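Local coordinates for protein putative amidohydrolase (Unidentified, PDB 3MKV) that probably acts as a zinc-dependent prolidase of the amidohydrolase superfamily, cleaving dipeptides that end in proline, at residues 261-266 with 311-316. Sequence-based numbering, arbitrary orientation.
Sequences ETARLV and IEIMKR
Ala263 and Ile313 join two neighbouring outer helices of the amidohydrolase TIM barrel, 260-269 and 307-317, in a small example of close helix packing around an alanine. Because the Ala263 side chain is a single methyl directed at the other helix, the backbones come near: Ala263 CA and Met314 CA are 5.5 Å apart. The methyl is met by one branch of isoleucine, with Ala263 CB 3.8 Å from Ile313 CG2. A chi1 of -71° sets this branch anti to the backbone N of Ile313, while the longer CG1 arm lies anti to the carbonyl carbon and does not join in the touch. Met314 adds backbone rather than side chain, its CA standing 4.4 Å from Ala263 CB; the end of its side chain leads away from helix 260-269, and the residue also packs on Val273 of strand 272-274. Val266 touches the same Val273, so both helices rest on one strand. No hydrogen bond crosses between the segments 261-266 and 311-316, but Arg316 NH1 forms a salt bridge with Asp260, just before segment 261-266, a charged tie between the same two helices. The joint is buried and modest, 90 Å² in all, with the Met314 side chain about 14 Å from a bound zinc ion. Even a backbone oxygen comes near the methyl: Ile313 O is 4.0 Å from Ala263 CB.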
loop_
_atom_site.group_PDB
_atom_site.type_symbol
_atom_site.label_atom_id
_atom_site.label_comp_id
_atom_site.label_asym_id
_atom_site.label_seq_id
_atom_site.Cartn_x
_atom_site.Cartn_y
_atom_site.Cartn_z
ATOM N N GLU A 261 -45.536 14.414 -17.825
ATOM C CA GLU A 261 -44.542 15.323 -18.377
ATOM C C GLU A 261 -43.216 14.620 -18.693
ATOM O O GLU A 261 -42.583 14.893 -19.721
ATOM C CB GLU A 261 -44.313 16.496 -17.430
ATOM C CG GLU A 261 -43.289 17.494 -17.946
ATOM C CD GLU A 261 -42.792 18.445 -16.866
ATOM O OE1 GLU A 261 -41.574 18.726 -16.845
ATOM O OE2 GLU A 261 -43.615 18.908 -16.042
ATOM N N THR A 262 -42.794 13.722 -17.806
ATOM C CA THR A 262 -41.561 12.979 -18.011
ATOM C C THR A 262 -41.792 11.882 -19.038
ATOM O O THR A 262 -40.915 11.588 -19.858
ATOM C CB THR A 262 -41.051 12.356 -16.705
ATOM O OG1 THR A 262 -41.010 13.358 -15.687
ATOM C CG2 THR A 262 -39.657 11.786 -16.890
ATOM N N ALA A 263 -42.974 11.276 -18.991
ATOM C CA ALA A 263 -43.337 10.261 -19.975
ATOM C C ALA A 263 -43.158 10.845 -21.359
ATOM O O ALA A 263 -42.628 10.194 -22.257
ATOM C CB ALA A 263 -44.778 9.808 -19.777
ATOM N N ARG A 264 -43.597 12.091 -21.516
ATOM C CA ARG A 264 -43.487 12.790 -22.785
ATOM C C ARG A 264 -42.036 12.938 -23.211
ATOM O O ARG A 264 -41.693 12.676 -24.357
ATOM C CB ARG A 264 -44.168 14.163 -22.719
ATOM C CG ARG A 264 -45.672 14.130 -22.993
ATOM C CD ARG A 264 -46.207 15.506 -23.436
ATOM N NE ARG A 264 -46.115 16.511 -22.376
ATOM C CZ ARG A 264 -46.872 16.512 -21.280
ATOM N NH1 ARG A 264 -47.780 15.560 -21.089
ATOM N NH2 ARG A 264 -46.712 17.456 -20.365
ATOM N N LEU A 265 -41.188 13.357 -22.280
ATOM C CA LEU A 265 -39.776 13.615 -22.567
ATOM C C LEU A 265 -39.042 12.356 -23.019
ATOM O O LEU A 265 -38.230 12.388 -23.950
ATOM C CB LEU A 265 -39.098 14.205 -21.332
ATOM C CG LEU A 265 -37.607 14.502 -21.462
ATOM C CD1 LEU A 265 -37.377 15.840 -22.152
ATOM C CD2 LEU A 265 -36.963 14.483 -20.086
ATOM N N VAL A 266 -39.324 11.245 -22.349
ATOM C CA VAL A 266 -38.833 9.933 -22.788
ATOM C C VAL A 266 -39.244 9.621 -24.229
ATOM O O VAL A 266 -38.407 9.265 -25.066
ATOM C CB VAL A 266 -39.373 8.814 -21.880
ATOM C CG1 VAL A 266 -39.061 7.450 -22.468
ATOM C CG2 VAL A 266 -38.803 8.952 -20.487
ATOM N N ILE A 311 -48.146 2.628 -16.232
ATOM C CA ILE A 311 -48.343 2.038 -17.559
ATOM C C ILE A 311 -49.304 2.875 -18.404
ATOM O O ILE A 311 -49.033 3.165 -19.578
ATOM C CB ILE A 311 -48.882 0.590 -17.462
ATOM C CG1 ILE A 311 -47.953 -0.280 -16.606
ATOM C CG2 ILE A 311 -49.058 -0.018 -18.848
ATOM C CD1 ILE A 311 -46.527 -0.355 -17.126
ATOM N N GLU A 312 -50.425 3.256 -17.798
ATOM C CA GLU A 312 -51.425 4.096 -18.458
ATOM C C GLU A 312 -50.801 5.418 -18.880
ATOM O O GLU A 312 -50.967 5.854 -20.019
ATOM C CB GLU A 312 -52.610 4.345 -17.518
ATOM C CG GLU A 312 -53.380 3.086 -17.126
ATOM C CD GLU A 312 -54.194 3.267 -15.848
ATOM O OE1 GLU A 312 -54.155 4.375 -15.272
ATOM O OE2 GLU A 312 -54.861 2.300 -15.415
ATOM N N ILE A 313 -50.078 6.044 -17.949
ATOM C CA ILE A 313 -49.329 7.270 -18.216
ATOM C C ILE A 313 -48.367 7.129 -19.399
ATOM O O ILE A 313 -48.273 8.021 -20.246
ATOM C CB ILE A 313 -48.534 7.732 -16.955
ATOM C CG1 ILE A 313 -49.486 8.265 -15.881
ATOM C CG2 ILE A 313 -47.468 8.783 -17.309
ATOM C CD1 ILE A 313 -48.784 8.661 -14.590
ATOM N N MET A 314 -47.655 6.007 -19.463
ATOM C CA MET A 314 -46.631 5.830 -20.496
ATOM C C MET A 314 -47.239 5.544 -21.854
ATOM O O MET A 314 -46.714 5.976 -22.881
ATOM C CB MET A 314 -45.626 4.737 -20.105
ATOM C CG MET A 314 -44.545 5.211 -19.129
ATOM S SD MET A 314 -43.405 3.919 -18.581
ATOM C CE MET A 314 -44.403 2.988 -17.426
ATOM N N LYS A 315 -48.347 4.809 -21.859
ATOM C CA LYS A 315 -49.052 4.515 -23.104
ATOM C C LYS A 315 -49.612 5.802 -23.708
ATOM O O LYS A 315 -49.386 6.113 -24.877
ATOM C CB LYS A 315 -50.187 3.525 -22.852
ATOM C CG LYS A 315 -51.014 3.231 -24.083
ATOM C CD LYS A 315 -52.140 2.269 -23.765
ATOM C CE LYS A 315 -52.969 1.937 -25.008
ATOM N NZ LYS A 315 -53.964 0.846 -24.738
ATOM N N ARG A 316 -50.339 6.545 -22.884
ATOM C CA ARG A 316 -50.879 7.835 -23.268
ATOM C C ARG A 316 -49.793 8.689 -23.910
ATOM O O ARG A 316 -50.045 9.430 -24.861
ATOM C CB ARG A 316 -51.440 8.532 -22.027
ATOM C CG ARG A 316 -52.293 9.763 -22.294
ATOM C CD ARG A 316 -52.743 10.364 -20.969
ATOM N NE ARG A 316 -53.482 9.385 -20.174
ATOM C CZ ARG A 316 -53.343 9.215 -18.861
ATOM N NH1 ARG A 316 -52.477 9.952 -18.174
ATOM N NH2 ARG A 316 -54.065 8.294 -18.235
#